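B12-binding domain-containing protein (Kitasatospora setae, PDB 6WTE) is a cobalamin-dependent radical SAM methyltransferase, TsrM, that binds cobalamin and a [4Fe-4S] cluster and catalyses methyl transfer by a non-radical route. Local coordinates at residues Asp271-Leu276 against Trp306-Pro311; Gly219-Lys224 against Gln267-Ser272; His280-Leu285 against Pro313-Phe318; Val330-Asp335 against Thr374-Leu379. One frame throughout, in Å; residues are numbered along the deposited sequence.

Contact 1: residues Asp271-Leu276 against Trp306-Pro311. With SF4 (iron/sulfur cluster), chain C.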
loop_
_atom_site.group_PDB
_atom_site.type_symbol
_atom_site.label_atom_id
_atom_site.label_comp_id
_atom_site.label_asym_id
_atom_site.label_seq_id
_atom_site.Cartn_x
_atom_site.Cartn_y
_atom_site.Cartn_z
ATOM N N ASP A 271 2.425 8.854 -2.558
ATOM C CA ASP A 271 1.398 8.933 -3.582
ATOM C C ASP A 271 1.187 7.563 -4.215
ATOM O O ASP A 271 2.036 6.674 -4.131
ATOM C CB ASP A 271 1.811 9.934 -4.663
ATOM C CG ASP A 271 2.116 11.302 -4.097
ATOM O OD1 ASP A 271 1.767 11.557 -2.927
ATOM O OD2 ASP A 271 2.724 12.119 -4.814
ATOM N N SER A 272 0.051 7.413 -4.898
ATOM C CA SER A 272 -0.119 6.243 -5.753
ATOM C C SER A 272 0.961 6.214 -6.830
ATOM O O SER A 272 1.625 5.190 -7.038
ATOM C CB SER A 272 -1.517 6.243 -6.369
ATOM O OG SER A 272 -2.500 5.970 -5.380
ATOM N N GLU A 273 1.159 7.338 -7.518
ATOM C CA GLU A 273 2.219 7.478 -8.518
ATOM C C GLU A 273 2.693 8.921 -8.467
ATOM O O GLU A 273 1.896 9.831 -8.709
ATOM C CB GLU A 273 1.721 7.137 -9.933
ATOM C CG GLU A 273 0.955 5.827 -10.064
ATOM C CD GLU A 273 1.853 4.613 -10.008
ATOM O OE1 GLU A 273 3.092 4.782 -10.039
ATOM O OE2 GLU A 273 1.323 3.484 -9.954
ATOM N N PHE A 274 3.980 9.140 -8.182
ATOM C CA PHE A 274 4.437 10.513 -7.967
ATOM C C PHE A 274 4.325 11.355 -9.236
ATOM O O PHE A 274 3.975 12.538 -9.162
ATOM C CB PHE A 274 5.875 10.533 -7.441
ATOM C CG PHE A 274 6.417 11.926 -7.205
ATOM C CD1 PHE A 274 5.766 12.807 -6.360
ATOM C CD2 PHE A 274 7.580 12.349 -7.833
ATOM C CE1 PHE A 274 6.263 14.089 -6.139
ATOM C CE2 PHE A 274 8.082 13.626 -7.621
ATOM C CZ PHE A 274 7.424 14.497 -6.773
ATOM N N ASN A 275 4.601 10.774 -10.410
ATOM C CA ASN A 275 4.644 11.558 -11.640
ATOM C C ASN A 275 3.312 11.608 -12.387
ATOM O O ASN A 275 3.248 12.216 -13.459
ATOM C CB ASN A 275 5.741 11.032 -12.589
ATOM C CG ASN A 275 5.484 9.606 -13.060
ATOM O OD1 ASN A 275 4.905 8.789 -12.339
ATOM N ND2 ASN A 275 5.928 9.298 -14.273
ATOM N N LEU A 276 2.256 10.984 -11.878
ATOM C CA LEU A 276 0.934 11.298 -12.397
ATOM C C LEU A 276 0.441 12.555 -11.696
ATOM O O LEU A 276 0.883 12.874 -10.590
ATOM C CB LEU A 276 -0.027 10.123 -12.212
ATOM C CG LEU A 276 0.399 8.851 -12.959
ATOM C CD1 LEU A 276 -0.681 7.775 -12.875
ATOM C CD2 LEU A 276 0.741 9.141 -14.429
ATOM N N TRP A 306 13.031 9.513 -2.409
ATOM C CA TRP A 306 12.805 8.244 -3.087
ATOM C C TRP A 306 11.372 8.248 -3.590
ATOM O O TRP A 306 10.442 8.434 -2.801
ATOM C CB TRP A 306 13.068 7.069 -2.143
ATOM C CG TRP A 306 14.457 7.115 -1.557
ATOM C CD1 TRP A 306 14.854 7.790 -0.436
ATOM C CD2 TRP A 306 15.628 6.482 -2.081
ATOM N NE1 TRP A 306 16.204 7.611 -0.230
ATOM C CE2 TRP A 306 16.701 6.816 -1.231
ATOM C CE3 TRP A 306 15.876 5.672 -3.195
ATOM C CZ2 TRP A 306 17.997 6.354 -1.450
ATOM C CZ3 TRP A 306 17.167 5.218 -3.410
ATOM C CH2 TRP A 306 18.210 5.558 -2.541
ATOM N N VAL A 307 11.194 8.077 -4.898
ATOM C CA VAL A 307 9.876 8.239 -5.502
ATOM C C VAL A 307 9.490 6.971 -6.253
ATOM O O VAL A 307 10.329 6.142 -6.613
ATOM C CB VAL A 307 9.807 9.470 -6.441
ATOM C CG1 VAL A 307 10.186 10.742 -5.686
ATOM C CG2 VAL A 307 10.714 9.288 -7.679
ATOM N N TYR A 308 8.181 6.818 -6.459
ATOM C CA TYR A 308 7.604 5.719 -7.223
ATOM C C TYR A 308 6.826 6.318 -8.382
ATOM O O TYR A 308 6.013 7.227 -8.179
ATOM C CB TYR A 308 6.679 4.842 -6.365
ATOM C CG TYR A 308 6.276 3.570 -7.080
ATOM C CD1 TYR A 308 5.181 3.539 -7.936
ATOM C CD2 TYR A 308 7.012 2.402 -6.917
ATOM C CE1 TYR A 308 4.826 2.381 -8.603
ATOM C CE2 TYR A 308 6.664 1.243 -7.574
ATOM C CZ TYR A 308 5.574 1.238 -8.416
ATOM O OH TYR A 308 5.226 0.080 -9.070
ATOM N N CYS A 309 7.068 5.805 -9.592
ATOM C CA CYS A 309 6.586 6.444 -10.806
ATOM C C CYS A 309 6.038 5.410 -11.773
ATOM O O CYS A 309 6.348 4.219 -11.691
ATOM C CB CYS A 309 7.696 7.219 -11.539
ATOM S SG CYS A 309 8.272 8.707 -10.731
ATOM N N GLN A 310 5.238 5.893 -12.698
ATOM C CA GLN A 310 4.916 5.179 -13.922
ATOM C C GLN A 310 5.891 5.595 -15.012
ATOM O O GLN A 310 6.593 6.605 -14.875
ATOM C CB GLN A 310 3.477 5.472 -14.349
ATOM C CG GLN A 310 2.439 4.802 -13.458
ATOM C CD GLN A 310 2.514 3.293 -13.536
ATOM O OE1 GLN A 310 2.195 2.701 -14.568
ATOM N NE2 GLN A 310 2.972 2.663 -12.458
ATOM N N PRO A 311 6.001 4.813 -16.090
ATOM C CA PRO A 311 6.977 5.163 -17.134
ATOM C C PRO A 311 6.729 6.508 -17.789
ATOM O O PRO A 311 7.674 7.107 -18.315
ATOM C CB PRO A 311 6.835 4.016 -18.143
ATOM C CG PRO A 311 6.363 2.870 -17.335
ATOM C CD PRO A 311 5.446 3.463 -16.291
HETATM FE FE1 SF4 C . -2.258 2.002 -12.351
HETATM FE FE2 SF4 C . -2.910 4.054 -10.646
HETATM FE FE3 SF4 C . -0.442 2.942 -10.496
HETATM FE FE4 SF4 C . -2.598 1.528 -9.685
HETATM S S1 SF4 C . -1.807 3.439 -8.736
HETATM S S2 SF4 C . -0.893 0.770 -10.986
HETATM S S3 SF4 C . -4.196 2.243 -11.152
HETATM S S4 SF4 C . -1.313 4.066 -12.288
#
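E273 and Q310 bring a carboxylate and a primary amide together beside the [4Fe-4S] cluster. From CB of E273 the chain turns into CG, set anti to the carbonyl carbon (chi1 -49°), and CG passes 3.6 Å from the cluster sulfur S4. A bend at chi2 (-75°) then places CD 3.3 Å from Q310 NE2. At the tip the two oxygens part company. OE2 coordinates the iron FE3 at 1.9 Å. OE1 takes a weak hydrogen bond from Q310 NE2 and lies at the edge of the Y308 ring, 3.2 Å from CD1. The amide of Q310 is turned 71° against the carboxylate, and its own OE1 is bonded to Y354 and K346.

N275 grips the backbone of Q310, just past the strand, with both branches of its amide. Its OD1 accepts from Q310 N at 2.9 Å, while ND2 gives a 2.8 Å bond to Q310 O from above the carbonyl plane and a second one to P313 O. Next to it, F274 N donates to Y308 O at 2.8 Å, and CD2 of the F274 ring rests on V307 CG1.

C227, C231 and C234 are the cysteine ligands of the cluster, so the carboxylate completes its coordination. In radical SAM enzymes the non-cysteine iron usually chelates S-adenosylmethionine; a glutamate there is consistent with the non-radical chemistry of this enzyme.

Contact 2: residues Gly219-Lys224 against Gln267-Ser272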
loop_
_atom_site.group_PDB
_atom_site.type_symbol
_atom_site.label_atom_id
_atom_site.label_comp_id
_atom_site.label_asym_id
_atom_site.label_seq_id
_atom_site.Cartn_x
_atom_site.Cartn_y
_atom_site.Cartn_z
ATOM N N GLY A 219 11.432 8.071 6.005
ATOM C CA GLY A 219 10.414 9.098 6.087
ATOM C C GLY A 219 9.391 8.911 4.982
ATOM O O GLY A 219 9.712 8.479 3.873
ATOM N N SER A 220 8.140 9.186 5.307
ATOM C CA SER A 220 7.059 9.120 4.341
ATOM C C SER A 220 6.513 10.523 4.124
ATOM O O SER A 220 6.414 11.312 5.066
ATOM C CB SER A 220 5.954 8.185 4.838
ATOM O OG SER A 220 5.712 8.419 6.218
ATOM N N ILE A 221 6.168 10.843 2.884
ATOM C CA ILE A 221 5.555 12.133 2.597
ATOM C C ILE A 221 4.496 11.929 1.529
ATOM O O ILE A 221 4.774 11.375 0.462
ATOM C CB ILE A 221 6.580 13.200 2.160
ATOM C CG1 ILE A 221 5.869 14.527 1.885
ATOM C CG2 ILE A 221 7.387 12.736 0.949
ATOM C CD1 ILE A 221 5.270 15.181 3.139
ATOM N N LEU A 222 3.283 12.374 1.826
ATOM C CA LEU A 222 2.181 12.349 0.883
ATOM C C LEU A 222 2.106 13.697 0.181
ATOM O O LEU A 222 2.176 14.743 0.833
ATOM C CB LEU A 222 0.872 12.063 1.617
ATOM C CG LEU A 222 -0.386 12.114 0.757
ATOM C CD1 LEU A 222 -0.372 10.966 -0.235
ATOM C CD2 LEU A 222 -1.620 12.057 1.654
ATOM N N THR A 223 1.974 13.679 -1.144
ATOM C CA THR A 223 1.772 14.926 -1.873
ATOM C C THR A 223 0.381 15.051 -2.473
ATOM O O THR A 223 -0.110 16.172 -2.646
ATOM C CB THR A 223 2.832 15.093 -2.980
ATOM O OG1 THR A 223 2.397 14.475 -4.200
ATOM C CG2 THR A 223 4.168 14.483 -2.546
ATOM N N LYS A 224 -0.285 13.934 -2.742
ATOM C CA LYS A 224 -1.612 13.962 -3.339
ATOM C C LYS A 224 -2.264 12.601 -3.149
ATOM O O LYS A 224 -1.601 11.567 -3.273
ATOM C CB LYS A 224 -1.540 14.320 -4.830
ATOM C CG LYS A 224 -0.649 13.388 -5.643
ATOM C CD LYS A 224 0.042 14.124 -6.784
ATOM C CE LYS A 224 1.075 13.233 -7.458
ATOM N NZ LYS A 224 1.958 13.997 -8.387
ATOM N N GLN A 267 13.377 10.295 2.500
ATOM C CA GLN A 267 11.925 10.393 2.491
ATOM C C GLN A 267 11.384 9.735 1.237
ATOM O O GLN A 267 11.923 9.919 0.142
ATOM C CB GLN A 267 11.468 11.852 2.582
ATOM C CG GLN A 267 12.028 12.554 3.818
ATOM C CD GLN A 267 11.652 14.019 3.907
ATOM O OE1 GLN A 267 10.802 14.496 3.162
ATOM N NE2 GLN A 267 12.292 14.742 4.827
ATOM N N HIS A 268 10.333 8.946 1.414
ATOM C CA HIS A 268 9.708 8.206 0.328
ATOM C C HIS A 268 8.333 8.804 0.064
ATOM O O HIS A 268 7.537 8.957 0.997
ATOM C CB HIS A 268 9.605 6.725 0.701
ATOM C CG HIS A 268 9.358 5.817 -0.463
ATOM N ND1 HIS A 268 8.124 5.694 -1.065
ATOM C CD2 HIS A 268 10.190 4.987 -1.137
ATOM C CE1 HIS A 268 8.206 4.828 -2.059
ATOM N NE2 HIS A 268 9.448 4.386 -2.126
ATOM N N THR A 269 8.057 9.158 -1.196
ATOM C CA THR A 269 6.727 9.654 -1.535
ATOM C C THR A 269 5.711 8.532 -1.355
ATOM O O THR A 269 5.990 7.373 -1.668
ATOM C CB THR A 269 6.674 10.181 -2.976
ATOM O OG1 THR A 269 7.072 9.150 -3.888
ATOM C CG2 THR A 269 7.589 11.378 -3.142
ATOM N N THR A 270 4.536 8.871 -0.818
ATOM C CA THR A 270 3.489 7.877 -0.598
ATOM C C THR A 270 2.262 8.118 -1.469
ATOM O O THR A 270 1.160 7.670 -1.130
ATOM C CB THR A 270 3.083 7.830 0.873
ATOM O OG1 THR A 270 2.533 9.098 1.251
ATOM C CG2 THR A 270 4.286 7.503 1.733
ATOM N N ASP A 271 2.425 8.854 -2.558
ATOM C CA ASP A 271 1.398 8.933 -3.582
ATOM C C ASP A 271 1.187 7.563 -4.215
ATOM O O ASP A 271 2.036 6.674 -4.131
ATOM C CB ASP A 271 1.811 9.934 -4.663
ATOM C CG ASP A 271 2.116 11.302 -4.097
ATOM O OD1 ASP A 271 1.767 11.557 -2.927
ATOM O OD2 ASP A 271 2.724 12.119 -4.814
ATOM N N SER A 272 0.051 7.413 -4.898
ATOM C CA SER A 272 -0.119 6.243 -5.753
ATOM C C SER A 272 0.961 6.214 -6.830
ATOM O O SER A 272 1.625 5.190 -7.038
ATOM C CB SER A 272 -1.517 6.243 -6.369
ATOM O OG SER A 272 -2.500 5.970 -5.380
HETATM O O HOH W 1 -1.671 9.748 -5.381
#
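The first two parallel strands of the radical SAM core, 219-221 and 266-269, pair here, and the loops that leave them are tied together by D271. H268 N donates to G219 O at 2.6 Å, and I221 N to H268 O at 3.0 Å. The ladder ends where I221 O accepts from T270 N (2.8 Å) and, weakly, from T270 OG1. On the face that carries S220 and H268, CB of S220 meets CG2 of T270 at 3.6 Å, beside the bound cobalamin.

Past the strands, the carboxylate of D271 crosses T223 at about a right angle. Its OD1 receives two backbone donors: T223 N at 2.8 Å, on the syn lone pair, and K224 N at 3.1 Å, from 55° above the carboxylate plane. OD2 accepts from T223 OG1 in a very short bond of 2.5 Å, a length that is somewhat doubtful. A water takes the N-H of S272 at 2.9 Å and lies close to K224 O.

An alanine in place of D271 would probably leave the amides of T223 and K224 and the T223 hydroxyl without their acceptor, and the loop after strand 219-221 freer to move. Three donors converging on one buried carboxylate are likely to stabilise its negative charge, and they fasten D271, a residue of the cobalamin pocket, to the segment that follows strand 219-221.

Contact 3: residues His280-Leu285 against Pro313-Phe318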
loop_
_atom_site.group_PDB
_atom_site.type_symbol
_atom_site.label_atom_id
_atom_site.label_comp_id
_atom_site.label_asym_id
_atom_site.label_seq_id
_atom_site.Cartn_x
_atom_site.Cartn_y
_atom_site.Cartn_z
ATOM N N HIS A 280 1.616 19.205 -10.563
ATOM C CA HIS A 280 1.783 19.307 -9.116
ATOM C C HIS A 280 3.142 18.771 -8.677
ATOM O O HIS A 280 3.816 19.380 -7.838
ATOM C CB HIS A 280 0.652 18.542 -8.425
ATOM C CG HIS A 280 0.633 18.688 -6.935
ATOM N ND1 HIS A 280 1.220 17.767 -6.094
ATOM C CD2 HIS A 280 0.056 19.616 -6.137
ATOM C CE1 HIS A 280 1.025 18.136 -4.840
ATOM N NE2 HIS A 280 0.319 19.253 -4.839
ATOM N N ALA A 281 3.565 17.638 -9.240
ATOM C CA ALA A 281 4.857 17.070 -8.876
ATOM C C ALA A 281 5.992 18.025 -9.226
ATOM O O ALA A 281 6.900 18.254 -8.417
ATOM C CB ALA A 281 5.055 15.724 -9.575
ATOM N N LYS A 282 5.952 18.596 -10.435
ATOM C CA LYS A 282 6.999 19.528 -10.841
ATOM C C LYS A 282 6.974 20.799 -9.998
ATOM O O LYS A 282 8.030 21.320 -9.628
ATOM C CB LYS A 282 6.870 19.861 -12.324
ATOM C CG LYS A 282 7.329 18.729 -13.222
ATOM C CD LYS A 282 7.203 19.098 -14.691
ATOM C CE LYS A 282 7.891 18.067 -15.568
ATOM N NZ LYS A 282 7.819 18.445 -17.015
ATOM N N ASN A 283 5.783 21.311 -9.675
ATOM C CA ASN A 283 5.710 22.479 -8.800
ATOM C C ASN A 283 6.266 22.168 -7.415
ATOM O O ASN A 283 6.921 23.017 -6.789
ATOM C CB ASN A 283 4.262 22.964 -8.686
ATOM C CG ASN A 283 3.802 23.727 -9.907
ATOM O OD1 ASN A 283 4.613 24.276 -10.652
ATOM N ND2 ASN A 283 2.489 23.772 -10.117
ATOM N N LEU A 284 6.011 20.959 -6.915
ATOM C CA LEU A 284 6.552 20.556 -5.622
ATOM C C LEU A 284 8.077 20.541 -5.645
ATOM O O LEU A 284 8.730 21.060 -4.732
ATOM C CB LEU A 284 6.019 19.178 -5.246
ATOM C CG LEU A 284 6.444 18.749 -3.842
ATOM C CD1 LEU A 284 5.670 19.561 -2.822
ATOM C CD2 LEU A 284 6.210 17.261 -3.651
ATOM N N LEU A 285 8.662 19.923 -6.678
ATOM C CA LEU A 285 10.115 19.856 -6.773
ATOM C C LEU A 285 10.717 21.250 -6.894
ATOM O O LEU A 285 11.731 21.554 -6.253
ATOM C CB LEU A 285 10.519 18.979 -7.957
ATOM C CG LEU A 285 10.065 17.521 -7.823
ATOM C CD1 LEU A 285 10.298 16.767 -9.129
ATOM C CD2 LEU A 285 10.776 16.834 -6.665
ATOM N N PRO A 313 4.264 10.311 -17.460
ATOM C CA PRO A 313 5.271 11.167 -18.089
ATOM C C PRO A 313 6.542 11.268 -17.262
ATOM O O PRO A 313 6.475 11.491 -16.051
ATOM C CB PRO A 313 4.570 12.521 -18.166
ATOM C CG PRO A 313 3.660 12.534 -16.962
ATOM C CD PRO A 313 3.285 11.092 -16.677
ATOM N N PHE A 314 7.699 11.119 -17.915
ATOM C CA PHE A 314 8.989 11.228 -17.229
ATOM C C PHE A 314 9.950 11.843 -18.245
ATOM O O PHE A 314 10.610 11.121 -18.995
ATOM C CB PHE A 314 9.488 9.875 -16.734
ATOM C CG PHE A 314 10.589 9.966 -15.698
ATOM C CD1 PHE A 314 11.886 10.315 -16.058
ATOM C CD2 PHE A 314 10.326 9.684 -14.366
ATOM C CE1 PHE A 314 12.891 10.391 -15.109
ATOM C CE2 PHE A 314 11.322 9.758 -13.412
ATOM C CZ PHE A 314 12.606 10.119 -13.775
ATOM N N ASP A 315 10.005 13.175 -18.276
ATOM C CA ASP A 315 10.781 13.860 -19.301
ATOM C C ASP A 315 12.038 14.487 -18.702
ATOM O O ASP A 315 12.321 14.371 -17.503
ATOM C CB ASP A 315 9.923 14.896 -20.046
ATOM C CG ASP A 315 9.368 15.995 -19.146
ATOM O OD1 ASP A 315 9.865 16.203 -18.023
ATOM O OD2 ASP A 315 8.408 16.668 -19.581
ATOM N N GLU A 316 12.805 15.153 -19.568
ATOM C CA GLU A 316 14.092 15.699 -19.153
ATOM C C GLU A 316 13.924 16.743 -18.056
ATOM O O GLU A 316 14.691 16.763 -17.083
ATOM C CB GLU A 316 14.819 16.289 -20.360
ATOM C CG GLU A 316 16.217 16.791 -20.057
ATOM C CD GLU A 316 16.933 17.272 -21.303
ATOM O OE1 GLU A 316 16.310 17.252 -22.387
ATOM O OE2 GLU A 316 18.117 17.661 -21.199
ATOM N N GLU A 317 12.927 17.622 -18.192
ATOM C CA GLU A 317 12.693 18.629 -17.161
ATOM C C GLU A 317 12.375 17.979 -15.822
ATOM O O GLU A 317 12.844 18.435 -14.773
ATOM C CB GLU A 317 11.559 19.567 -17.574
ATOM C CG GLU A 317 11.271 20.651 -16.535
ATOM C CD GLU A 317 9.992 21.417 -16.804
ATOM O OE1 GLU A 317 9.007 20.809 -17.279
ATOM O OE2 GLU A 317 9.977 22.638 -16.541
ATOM N N PHE A 318 11.567 16.917 -15.837
ATOM C CA PHE A 318 11.254 16.217 -14.597
ATOM C C PHE A 318 12.513 15.634 -13.973
ATOM O O PHE A 318 12.728 15.756 -12.762
ATOM C CB PHE A 318 10.223 15.118 -14.864
ATOM C CG PHE A 318 9.641 14.501 -13.612
ATOM C CD1 PHE A 318 9.053 15.294 -12.644
ATOM C CD2 PHE A 318 9.661 13.125 -13.424
ATOM C CE1 PHE A 318 8.507 14.727 -11.494
ATOM C CE2 PHE A 318 9.106 12.553 -12.283
ATOM C CZ PHE A 318 8.535 13.359 -11.315
#
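The N-cap of helix 316-325 takes part in a salt-bridge network whose middle is NZ of K282, from the preceding helix. D315 is the N-cap residue: its OD1 accepts from F318 N at 2.9 Å, nearly in line with the C-O bond. The same carboxylate meets K282 NZ through the syn lone pairs of both oxygens, each at 3.2 Å. K282 reaches this point as an extended chain and crosses E317 at about a right angle, and NZ bonds E317 OE1 at 2.7 Å on the anti side of that carboxylate. OE2 of E317 has a second cation in R286.

Beside the charged groups the contact is apolar. CE1 of the F318 ring touches L285 CD1 at 3.6 Å and lies 4.1 Å from A281 CB, while K282 CG lies 3.9 Å from CD1 of the ring. A methionine in place of K282 would probably deprive D315 of this ammonium partner and E317 of one of its two cations, R286 remaining.

Helices 278-294 and 316-325 thus lie against each other, joined through strand 304-309 in the chain. L285 extends the interface to L322 and A325, F318 reaches N275 in the loop beside the cluster, and F314 packs against helix 357-369.

Contact 4: residues Val330-Asp335 against Thr374-Leu379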
loop_
_atom_site.group_PDB
_atom_site.type_symbol
_atom_site.label_atom_id
_atom_site.label_comp_id
_atom_site.label_asym_id
_atom_site.label_seq_id
_atom_site.Cartn_x
_atom_site.Cartn_y
_atom_site.Cartn_z
ATOM N N VAL A 330 14.478 6.237 -8.211
ATOM C CA VAL A 330 13.159 6.146 -8.828
ATOM C C VAL A 330 12.815 4.673 -8.988
ATOM O O VAL A 330 13.603 3.899 -9.546
ATOM C CB VAL A 330 13.109 6.864 -10.193
ATOM C CG1 VAL A 330 11.769 6.607 -10.896
ATOM C CG2 VAL A 330 13.346 8.360 -10.016
ATOM N N ASN A 331 11.648 4.295 -8.491
ATOM C CA ASN A 331 11.075 2.972 -8.688
ATOM C C ASN A 331 9.942 3.126 -9.693
ATOM O O ASN A 331 9.067 3.978 -9.508
ATOM C CB ASN A 331 10.565 2.409 -7.354
ATOM C CG ASN A 331 10.329 0.910 -7.395
ATOM O OD1 ASN A 331 10.177 0.317 -8.459
ATOM N ND2 ASN A 331 10.295 0.292 -6.224
ATOM N N VAL A 332 9.978 2.348 -10.776
ATOM C CA VAL A 332 9.008 2.492 -11.859
ATOM C C VAL A 332 8.241 1.186 -12.050
ATOM O O VAL A 332 8.842 0.110 -12.180
ATOM C CB VAL A 332 9.670 2.937 -13.177
ATOM C CG1 VAL A 332 10.754 1.959 -13.611
ATOM C CG2 VAL A 332 8.594 3.070 -14.256
ATOM N N GLY A 333 6.911 1.287 -12.069
ATOM C CA GLY A 333 6.049 0.147 -12.341
ATOM C C GLY A 333 5.836 -0.080 -13.826
ATOM O O GLY A 333 4.721 0.062 -14.341
ATOM N N SER A 334 6.914 -0.420 -14.532
ATOM C CA SER A 334 6.807 -0.690 -15.962
ATOM C C SER A 334 5.945 -1.921 -16.224
ATOM O O SER A 334 5.185 -1.961 -17.199
ATOM C CB SER A 334 8.203 -0.863 -16.560
ATOM O OG SER A 334 9.037 0.238 -16.228
ATOM N N ASP A 335 6.097 -2.948 -15.385
ATOM C CA ASP A 335 5.208 -4.103 -15.252
ATOM C C ASP A 335 5.329 -5.120 -16.386
ATOM O O ASP A 335 5.400 -6.322 -16.110
ATOM C CB ASP A 335 3.760 -3.633 -15.074
ATOM C CG ASP A 335 3.514 -3.069 -13.685
ATOM O OD1 ASP A 335 4.262 -3.457 -12.757
ATOM O OD2 ASP A 335 2.598 -2.239 -13.514
ATOM N N THR A 374 17.772 3.408 -10.034
ATOM C CA THR A 374 16.522 2.975 -10.645
ATOM C C THR A 374 16.176 1.557 -10.226
ATOM O O THR A 374 17.038 0.672 -10.224
ATOM C CB THR A 374 16.608 3.025 -12.171
ATOM O OG1 THR A 374 17.808 2.365 -12.591
ATOM C CG2 THR A 374 16.630 4.463 -12.659
ATOM N N MET A 375 14.904 1.338 -9.903
ATOM C CA MET A 375 14.370 -0.004 -9.735
ATOM C C MET A 375 13.202 -0.184 -10.692
ATOM O O MET A 375 12.204 0.540 -10.598
ATOM C CB MET A 375 13.918 -0.258 -8.302
ATOM C CG MET A 375 13.288 -1.613 -8.163
ATOM S SD MET A 375 13.458 -2.240 -6.508
ATOM C CE MET A 375 12.547 -3.778 -6.664
ATOM N N VAL A 376 13.327 -1.141 -11.609
ATOM C CA VAL A 376 12.285 -1.439 -12.589
ATOM C C VAL A 376 11.563 -2.708 -12.164
ATOM O O VAL A 376 12.202 -3.739 -11.913
ATOM C CB VAL A 376 12.876 -1.587 -14.000
ATOM C CG1 VAL A 376 11.785 -1.959 -15.005
ATOM C CG2 VAL A 376 13.568 -0.303 -14.417
ATOM N N GLU A 377 10.231 -2.648 -12.120
ATOM C CA GLU A 377 9.402 -3.746 -11.640
ATOM C C GLU A 377 8.646 -4.393 -12.793
ATOM O O GLU A 377 8.144 -3.702 -13.684
ATOM C CB GLU A 377 8.401 -3.257 -10.592
ATOM C CG GLU A 377 9.039 -2.492 -9.456
ATOM C CD GLU A 377 9.191 -3.325 -8.208
ATOM O OE1 GLU A 377 9.268 -4.572 -8.321
ATOM O OE2 GLU A 377 9.233 -2.730 -7.112
ATOM N N ALA A 378 8.587 -5.723 -12.777
ATOM C CA ALA A 378 7.787 -6.502 -13.710
ATOM C C ALA A 378 6.831 -7.408 -12.943
ATOM O O ALA A 378 7.145 -7.883 -11.848
ATOM C CB ALA A 378 8.674 -7.352 -14.624
ATOM N N LEU A 379 5.654 -7.638 -13.519
ATOM C CA LEU A 379 4.669 -8.551 -12.943
ATOM C C LEU A 379 4.303 -9.585 -13.994
ATOM O O LEU A 379 3.870 -9.227 -15.093
ATOM C CB LEU A 379 3.424 -7.801 -12.461
ATOM C CG LEU A 379 2.266 -8.684 -11.990
ATOM C CD1 LEU A 379 2.685 -9.620 -10.857
ATOM C CD2 LEU A 379 1.081 -7.817 -11.575
#
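V332 and V376 stand next to each other on one face of the sheet, with CG1 of V332 3.7 Å from CG2 of V376. They belong to the tightly packed face of the strand pair, which also carries V330 and T374 and is backed by L363, V364 and C367 of helix 357-369. The backbone bonds are regular here: M375 N to V330 O and V332 N to M375 O, both 2.9 Å.

The face of N331 and M375 is mixed and more loosely bonded. CG of N331 stands anti to the backbone N (chi1 -163°), and from there ND2 makes a weak bond, 3.3 Å, to OE2 of the partly exposed E377. The planes of amide and carboxylate are nearly parallel, 13° apart. OD1 of N331 sits 3.2 Å from CG of E377, and the M375 chain runs beside N331.

Toward the C-terminal end, an inverse gamma turn centred on G333 accompanies a beta bulge that shifts the register by one residue. Pairing resumes with D335 N to E377 O at 2.8 Å and L379 N to D335 O at 2.9 Å, while D335 OD2 forms a salt bridge with K346. Two parallel strands joined through a helix that covers one of their faces form a beta-alpha-beta crossover, the repeating element of the TIM-barrel-like radical SAM core.

Read from the N terminus, contact 2 comes first: it closes a loop of 42 residues, holding helix 249-261, by pairing strands 219-221 and 266-269. Contact 1 starts on D271 and S272, where contact 2 ends, and reaches forward past helix 278-294 to strand 304-309. Contact 3 crosses contact 1, since 280-285 lies inside its loop and 313-318 beyond it, joining helix 278-294 to helix 316-325. Contact 4 follows in series, pairing strands 327-335 and 373-380 around helix 357-369. Backbone bonds between V307, C309 and N331 join contacts 1 and 4, so contacts 1, 2 and 4 share one sheet, with contact 3 among its helices.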